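Local coordinates for insecticidal crystal protein Cry7Cal (Bacillus thuringiensis, PDB 5ZI1) that is an insecticidal delta-endotoxin active against the locust Locusta migratoria manilensis, probably acting through receptor binding and pore formation as three-domain Cry toxins do, at residues His430-Val435 with Pro448-Thr453; Ser81-Leu86 with Pro129-Val134; Tyr241-Val246 with Asp466-Ile471. All blocks are in the same frame, centred on the assembly; numbering follows the deposited sequence.

Interaction 1 of 3, residues His430-Val435 with Pro448-Thr453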
# COMPACT_ATOMS: atom_id res chain seq x y z
N HIS A 430 -2.81 2.29 -9.55
CA HIS A 430 -3.64 1.20 -9.06
C HIS A 430 -4.31 0.48 -10.22
O HIS A 430 -4.52 1.05 -11.30
CB HIS A 430 -4.68 1.71 -8.05
CG HIS A 430 -4.09 2.14 -6.73
ND1 HIS A 430 -3.58 3.41 -6.51
CD2 HIS A 430 -3.93 1.46 -5.57
CE1 HIS A 430 -3.14 3.49 -5.27
NE2 HIS A 430 -3.33 2.33 -4.67
N ARG A 431 -4.67 -0.78 -9.98
CA ARG A 431 -5.35 -1.61 -10.96
C ARG A 431 -6.49 -2.32 -10.25
O ARG A 431 -6.40 -2.61 -9.05
CB ARG A 431 -4.40 -2.67 -11.59
CG ARG A 431 -4.27 -3.93 -10.75
CD ARG A 431 -3.44 -5.01 -11.38
NE ARG A 431 -2.04 -4.63 -11.56
CZ ARG A 431 -1.14 -4.56 -10.58
NH1 ARG A 431 -1.50 -4.80 -9.32
NH2 ARG A 431 0.11 -4.21 -10.86
N LEU A 432 -7.57 -2.58 -10.99
CA LEU A 432 -8.72 -3.22 -10.38
C LEU A 432 -8.36 -4.63 -9.98
O LEU A 432 -7.68 -5.35 -10.72
CB LEU A 432 -9.91 -3.23 -11.34
CG LEU A 432 -11.27 -3.75 -10.88
CD1 LEU A 432 -11.93 -2.87 -9.83
CD2 LEU A 432 -12.19 -3.85 -12.10
N SER A 433 -8.80 -5.04 -8.79
CA SER A 433 -8.49 -6.37 -8.32
C SER A 433 -9.68 -7.14 -7.79
O SER A 433 -9.60 -8.37 -7.72
CB SER A 433 -7.39 -6.32 -7.23
OG SER A 433 -7.72 -5.41 -6.17
N TYR A 434 -10.78 -6.49 -7.43
CA TYR A 434 -11.84 -7.23 -6.77
C TYR A 434 -13.16 -6.51 -6.98
O TYR A 434 -13.19 -5.33 -7.33
CB TYR A 434 -11.54 -7.40 -5.25
CG TYR A 434 -12.28 -8.58 -4.67
CD1 TYR A 434 -11.77 -9.87 -4.80
CD2 TYR A 434 -13.52 -8.43 -4.06
CE1 TYR A 434 -12.45 -10.97 -4.32
CE2 TYR A 434 -14.22 -9.53 -3.57
CZ TYR A 434 -13.67 -10.80 -3.71
OH TYR A 434 -14.33 -11.91 -3.23
N VAL A 435 -14.25 -7.25 -6.77
CA VAL A 435 -15.59 -6.66 -6.68
C VAL A 435 -16.30 -7.35 -5.52
O VAL A 435 -16.70 -8.51 -5.65
CB VAL A 435 -16.42 -6.82 -7.96
CG1 VAL A 435 -17.68 -5.96 -7.84
CG2 VAL A 435 -15.60 -6.48 -9.22
N PRO A 448 -22.24 -2.83 -5.37
CA PRO A 448 -20.89 -3.39 -5.48
C PRO A 448 -19.84 -2.45 -4.90
O PRO A 448 -20.05 -1.25 -4.75
CB PRO A 448 -20.70 -3.54 -6.99
CG PRO A 448 -21.90 -2.82 -7.63
CD PRO A 448 -22.61 -2.08 -6.57
N VAL A 449 -18.70 -3.03 -4.55
CA VAL A 449 -17.57 -2.23 -4.09
C VAL A 449 -16.33 -2.73 -4.81
O VAL A 449 -16.08 -3.94 -4.87
CB VAL A 449 -17.37 -2.30 -2.56
CG1 VAL A 449 -16.47 -1.19 -2.11
CG2 VAL A 449 -18.69 -2.23 -1.84
N LEU A 450 -15.55 -1.80 -5.37
CA LEU A 450 -14.41 -2.14 -6.19
C LEU A 450 -13.13 -2.15 -5.36
O LEU A 450 -12.89 -1.24 -4.54
CB LEU A 450 -14.31 -1.17 -7.37
CG LEU A 450 -15.53 -1.07 -8.34
CD1 LEU A 450 -15.23 -0.14 -9.51
CD2 LEU A 450 -15.99 -2.43 -8.86
N GLY A 451 -12.31 -3.18 -5.55
CA GLY A 451 -11.03 -3.33 -4.87
C GLY A 451 -9.89 -3.20 -5.86
O GLY A 451 -9.97 -3.69 -7.00
N TRP A 452 -8.83 -2.52 -5.41
CA TRP A 452 -7.68 -2.15 -6.22
C TRP A 452 -6.38 -2.60 -5.56
O TRP A 452 -6.25 -2.56 -4.33
CB TRP A 452 -7.64 -0.62 -6.40
CG TRP A 452 -8.93 -0.05 -6.91
CD1 TRP A 452 -10.03 0.23 -6.19
CD2 TRP A 452 -9.24 0.27 -8.27
NE1 TRP A 452 -11.02 0.72 -7.01
CE2 TRP A 452 -10.56 0.75 -8.29
CE3 TRP A 452 -8.52 0.20 -9.47
CZ2 TRP A 452 -11.18 1.18 -9.47
CZ3 TRP A 452 -9.15 0.62 -10.65
CH2 TRP A 452 -10.46 1.10 -10.64
N THR A 453 -5.41 -3.01 -6.38
CA THR A 453 -4.04 -3.26 -5.93
C THR A 453 -3.08 -2.29 -6.60
O THR A 453 -3.36 -1.73 -7.66
CB THR A 453 -3.61 -4.70 -6.21
OG1 THR A 453 -3.65 -4.95 -7.63
CG2 THR A 453 -4.48 -5.68 -5.44
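Arg431 and Thr453 meet as an antiparallel hydrogen-bonded pair: Arg431 N donates to Thr453 O over 2.8 Å, and Thr453 N returns the bond to Arg431 O. The arginine side chain runs slantwise across that of Thr453. CB lies 4.2 Å from Thr453 O; CG, held between backbone N and carbonyl carbon (chi1 84°), comes 3.3 Å from Thr453 OG1; CD passes the same oxygen, the chain bends at chi3, and NH1 donates to Thr453 OG1 at 2.7 Å. OG1 sits at the edge of the guanidinium, near its plane, although the N-H...O angle of 139° is far from straight. NE forms a salt bridge with Asp353.

Leu432 lies over one face of the Trp452 ring, its CD1 4.1 Å from the centroid of the six-membered ring, while the indole NE1 bonds to Thr255. Beyond it the register slips by one. Gly451 O accepts from both Ser433 N and Tyr434 N on the same face of its carbonyl plane, the Tyr434 bond measuring 2.9 Å. The very short Ser433 distance is doubtful. Ser433 and Tyr434 of one strand facing Gly451 alone on the other make a classic beta bulge, here in a buried hairpin of the toxin's middle, beta-sheet domain.

Interaction 2 of 3, residues Ser81-Leu86 with Pro129-Val134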
# COMPACT_ATOMS: atom_id res chain seq x y z
N SER A 81 4.90 26.71 10.29
CA SER A 81 6.10 27.53 10.46
C SER A 81 7.35 26.66 10.54
O SER A 81 8.40 27.01 9.97
CB SER A 81 5.92 28.40 11.71
OG SER A 81 7.16 28.83 12.24
N GLU A 82 7.28 25.52 11.24
CA GLU A 82 8.39 24.57 11.22
C GLU A 82 8.55 23.93 9.85
O GLU A 82 9.68 23.64 9.44
CB GLU A 82 8.19 23.47 12.26
CG GLU A 82 7.85 24.00 13.62
CD GLU A 82 9.08 24.19 14.46
OE1 GLU A 82 10.10 24.68 13.92
OE2 GLU A 82 9.03 23.84 15.66
N LEU A 83 7.44 23.69 9.14
CA LEU A 83 7.56 23.11 7.81
C LEU A 83 8.28 24.06 6.87
O LEU A 83 9.09 23.63 6.03
CB LEU A 83 6.19 22.72 7.27
CG LEU A 83 5.55 21.50 7.95
CD1 LEU A 83 4.09 21.34 7.55
CD2 LEU A 83 6.31 20.21 7.64
N GLU A 84 8.05 25.36 7.01
CA GLU A 84 8.76 26.29 6.14
C GLU A 84 10.24 26.36 6.50
O GLU A 84 11.09 26.41 5.62
CB GLU A 84 8.10 27.68 6.18
N GLY A 85 10.56 26.31 7.80
CA GLY A 85 11.96 26.22 8.17
C GLY A 85 12.61 24.96 7.63
O GLY A 85 13.73 24.99 7.12
N LEU A 86 11.90 23.84 7.71
CA LEU A 86 12.42 22.61 7.15
C LEU A 86 12.63 22.74 5.65
O LEU A 86 13.63 22.26 5.12
CB LEU A 86 11.50 21.44 7.48
CG LEU A 86 11.71 20.96 8.91
CD1 LEU A 86 10.59 20.00 9.29
CD2 LEU A 86 13.11 20.30 9.05
N PRO A 129 8.22 17.02 17.01
CA PRO A 129 7.17 17.06 18.04
C PRO A 129 6.01 17.98 17.69
O PRO A 129 4.88 17.72 18.11
CB PRO A 129 7.91 17.54 19.30
CG PRO A 129 9.29 17.07 19.11
CD PRO A 129 9.56 17.21 17.62
N SER A 130 6.24 19.06 16.93
CA SER A 130 5.14 19.92 16.52
C SER A 130 4.14 19.21 15.61
O SER A 130 3.02 19.71 15.42
CB SER A 130 5.67 21.16 15.80
OG SER A 130 6.61 21.86 16.60
N PHE A 131 4.51 18.06 15.03
CA PHE A 131 3.61 17.34 14.13
C PHE A 131 2.84 16.24 14.85
O PHE A 131 2.14 15.46 14.21
CB PHE A 131 4.40 16.76 12.95
CG PHE A 131 5.29 17.77 12.24
CD1 PHE A 131 4.83 19.06 11.98
CD2 PHE A 131 6.57 17.43 11.86
CE1 PHE A 131 5.63 19.98 11.35
CE2 PHE A 131 7.38 18.35 11.23
CZ PHE A 131 6.91 19.62 10.98
N ARG A 132 2.98 16.17 16.18
CA ARG A 132 2.23 15.24 17.03
C ARG A 132 1.78 15.94 18.31
O ARG A 132 1.72 15.32 19.38
CB ARG A 132 3.06 13.99 17.36
CG ARG A 132 4.46 14.27 17.88
CD ARG A 132 4.94 13.11 18.75
NE ARG A 132 6.35 13.16 19.08
CZ ARG A 132 6.88 13.77 20.16
NH1 ARG A 132 6.10 14.42 21.02
NH2 ARG A 132 8.19 13.73 20.37
N SER A 133 1.48 17.24 18.21
CA SER A 133 0.90 18.04 19.28
C SER A 133 -0.18 17.27 20.04
O SER A 133 -1.10 16.71 19.44
CB SER A 133 0.31 19.32 18.69
OG SER A 133 0.86 20.47 19.31
N VAL A 134 -0.05 17.25 21.37
CA VAL A 134 -0.99 16.52 22.22
C VAL A 134 -2.39 17.00 21.95
O VAL A 134 -2.65 18.21 21.93
CB VAL A 134 -0.64 16.71 23.70
CG1 VAL A 134 -1.33 15.66 24.55
CG2 VAL A 134 0.84 16.67 23.89
O HOH W 1 8.75 22.11 17.69
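Leu83 and Phe131 make the closest apolar contact between helix segment 81-86 and the loop segment 129-134. Leu83 CD2 lies 3.4 Å from Phe131 CZ, and Leu83 CG stands 3.7 Å from Phe131 CE1, so the leucine branch meets the CE1-CZ end of the ring obliquely. Leu86 comes from a different direction: the two side chains reach toward each other tip to tip, and Leu86 CD1 sits at the ring edge, 4.1 Å from Phe131 CZ. Phe131 leaves its backbone with CG anti to the carbonyl carbon (chi1 -50°), and the end of its ring comes nearer the helix than its CB direction alone would suggest. Val143 and Ala147 of helix 141-165 also touch this ring, while Leu86 packs on Leu123 and Phe124 of helix 107-127.

The polar contact lies beside this apolar group. Glu82 is bent at chi2 (-92°), which places CD, and its OE2 ends 3.3 Å from Ser130 OG. A water donates to Glu82 OE2 over 2.7 Å and also lies next to Ser130 OG, though so close to that hydroxyl that its exact position is doubtful. The Glu82 side chain also touches Phe126 and Ala127 of helix 107-127.

Within the loop, Arg132 N donates to Pro129 O over 3.1 Å, a local turn in the backbone around Ser130 and Phe131. Phe131, from the connection between helices 107-127 and 141-165, thus packs against leucines of helix 73-101 and residues of helix 141-165, within the alpha-helical bundle of the N-terminal delta-endotoxin domain.

Interaction 3 of 3, residues Tyr241-Val246 with Asp466-Ile471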
# COMPACT_ATOMS: atom_id res chain seq x y z
N TYR A 241 20.69 -2.17 3.12
CA TYR A 241 20.34 -1.99 1.71
C TYR A 241 21.38 -1.09 1.06
O TYR A 241 21.13 0.10 0.81
CB TYR A 241 18.92 -1.44 1.57
CG TYR A 241 17.87 -2.36 2.17
CD1 TYR A 241 17.44 -2.20 3.49
CD2 TYR A 241 17.32 -3.40 1.43
CE1 TYR A 241 16.48 -3.05 4.05
CE2 TYR A 241 16.36 -4.26 1.98
CZ TYR A 241 15.95 -4.08 3.28
OH TYR A 241 15.00 -4.94 3.82
N PRO A 242 22.57 -1.64 0.78
CA PRO A 242 23.63 -0.85 0.14
C PRO A 242 23.47 -0.67 -1.36
O PRO A 242 24.33 -0.03 -1.98
CB PRO A 242 24.90 -1.65 0.46
CG PRO A 242 24.43 -3.07 0.48
CD PRO A 242 23.01 -3.01 1.08
N MET A 243 22.43 -1.22 -1.98
CA MET A 243 22.19 -0.95 -3.39
C MET A 243 20.70 -0.90 -3.68
O MET A 243 19.86 -1.17 -2.82
CB MET A 243 22.90 -1.97 -4.29
CG MET A 243 22.35 -3.38 -4.23
SD MET A 243 23.64 -4.59 -4.67
CE MET A 243 24.72 -3.62 -5.73
N GLU A 244 20.39 -0.51 -4.92
CA GLU A 244 19.01 -0.34 -5.36
C GLU A 244 18.17 -1.55 -5.02
O GLU A 244 18.60 -2.69 -5.21
CB GLU A 244 18.99 -0.06 -6.86
CG GLU A 244 19.84 1.15 -7.23
CD GLU A 244 19.93 1.35 -8.73
OE1 GLU A 244 19.20 0.66 -9.47
OE2 GLU A 244 20.74 2.21 -9.17
N THR A 245 16.99 -1.29 -4.48
CA THR A 245 16.12 -2.30 -3.89
C THR A 245 14.76 -2.12 -4.52
O THR A 245 14.27 -1.00 -4.61
CB THR A 245 16.02 -2.12 -2.37
OG1 THR A 245 17.33 -2.11 -1.78
CG2 THR A 245 15.19 -3.23 -1.75
N VAL A 246 14.14 -3.22 -4.95
CA VAL A 246 12.87 -3.17 -5.66
C VAL A 246 11.79 -3.71 -4.73
O VAL A 246 11.87 -4.86 -4.29
CB VAL A 246 12.92 -3.95 -6.98
CG1 VAL A 246 11.54 -3.97 -7.63
CG2 VAL A 246 13.94 -3.33 -7.91
N ASP A 466 21.98 -7.29 -10.25
CA ASP A 466 22.45 -5.94 -9.93
C ASP A 466 21.53 -5.19 -8.98
O ASP A 466 21.74 -3.98 -8.76
CB ASP A 466 22.64 -5.09 -11.18
CG ASP A 466 23.47 -5.78 -12.23
OD1 ASP A 466 23.88 -6.95 -12.03
OD2 ASP A 466 23.74 -5.13 -13.27
N LYS A 467 20.52 -5.85 -8.41
CA LYS A 467 19.58 -5.20 -7.51
C LYS A 467 19.19 -6.18 -6.41
O LYS A 467 19.21 -7.40 -6.60
CB LYS A 467 18.32 -4.72 -8.24
CG LYS A 467 18.56 -3.63 -9.26
CD LYS A 467 17.27 -3.17 -9.90
CE LYS A 467 17.31 -1.68 -10.17
NZ LYS A 467 17.30 -1.33 -11.62
N ILE A 468 18.82 -5.63 -5.26
CA ILE A 468 18.14 -6.44 -4.26
C ILE A 468 16.68 -6.53 -4.67
O ILE A 468 16.00 -5.51 -4.83
CB ILE A 468 18.30 -5.86 -2.86
CG1 ILE A 468 19.76 -5.99 -2.39
CG2 ILE A 468 17.37 -6.57 -1.93
CD1 ILE A 468 20.15 -4.99 -1.28
N THR A 469 16.19 -7.74 -4.87
CA THR A 469 14.81 -7.96 -5.24
C THR A 469 14.06 -8.35 -3.98
O THR A 469 14.36 -9.38 -3.37
CB THR A 469 14.67 -9.02 -6.33
OG1 THR A 469 15.61 -8.74 -7.37
CG2 THR A 469 13.26 -8.97 -6.91
N GLN A 470 13.11 -7.52 -3.58
CA GLN A 470 12.37 -7.75 -2.35
C GLN A 470 10.98 -8.20 -2.77
O GLN A 470 10.20 -7.41 -3.33
CB GLN A 470 12.36 -6.52 -1.45
CG GLN A 470 11.66 -6.72 -0.11
CD GLN A 470 11.43 -5.42 0.64
OE1 GLN A 470 10.58 -4.62 0.25
NE2 GLN A 470 12.20 -5.18 1.70
N ILE A 471 10.67 -9.46 -2.51
CA ILE A 471 9.46 -10.11 -2.96
C ILE A 471 8.67 -10.48 -1.71
O ILE A 471 9.17 -11.23 -0.87
CB ILE A 471 9.74 -11.36 -3.80
CG1 ILE A 471 10.63 -11.02 -5.00
CG2 ILE A 471 8.43 -11.99 -4.24
CD1 ILE A 471 10.85 -12.22 -5.95
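The Tyr241 ring and the Gln470 side-chain amide stand almost perpendicular, their planes 88° apart, and the two side chains cross at about a right angle. Tyr241 OH approaches Gln470 NE2 to 3.5 Å, but the polar partner of both is Glu596, whose OE2 is hydrogen-bonded to both; Tyr241 OH is also bonded to Tyr561 OH. Obliquely to the phenol ring comes Ile468 CD1, 4.2 Å from Tyr241 CD2, and Arg525 makes a cation-pi contact with the same ring. Ile468 CD1 is 4.0 Å from Met243 CG as well, and it touches Pro242 CD, so this one methyl serves three residues of segment 241-246.

The backbones run parallel here. Ile468 N donates to Glu244 O over 2.9 Å, Val246 N to Ile468 O, and Gln470 N to Val246 O, so that Ile468 bonds on both its N and its O to residues either side of Thr245. The pairing adds the short strand 245-246 to a sheet of the C-terminal domain, the edge where the chain leaving the helical domain meets the jelly-roll-like third domain of the Cry fold.

Thr245 OG1 donates in the carbonyl plane to Met243 O over 2.9 Å, a bond within the segment that spans the residues leading into the strand. Lys467 CD lies 3.9 Å from Val246 CG2, the two side chains crossing at a slant, and Glu244 OE1 forms a long salt bridge with Lys467 NZ at 3.5 Å, lying nearer still to CE.

Overall arrangement
The three contacts sit in different parts of the toxin. Interaction 2 lies in the N-terminal helical domain, interaction 1 in the middle beta domain, and interaction 3 joins the chain following the helices to the C-terminal sheet. Interaction 3 joins segments 220 residues apart at their closest ends, and the hairpin of interaction 1 falls within that span; its strand 448-454 is followed directly by strand 468-472. In space all are separate: the centres of interactions 1 and 3 are about 29 Å apart, with nearest atoms about 12 Å, and the centre of interaction 2 is about 36 Å from that of interaction 1 and about 33 Å from that of interaction 3.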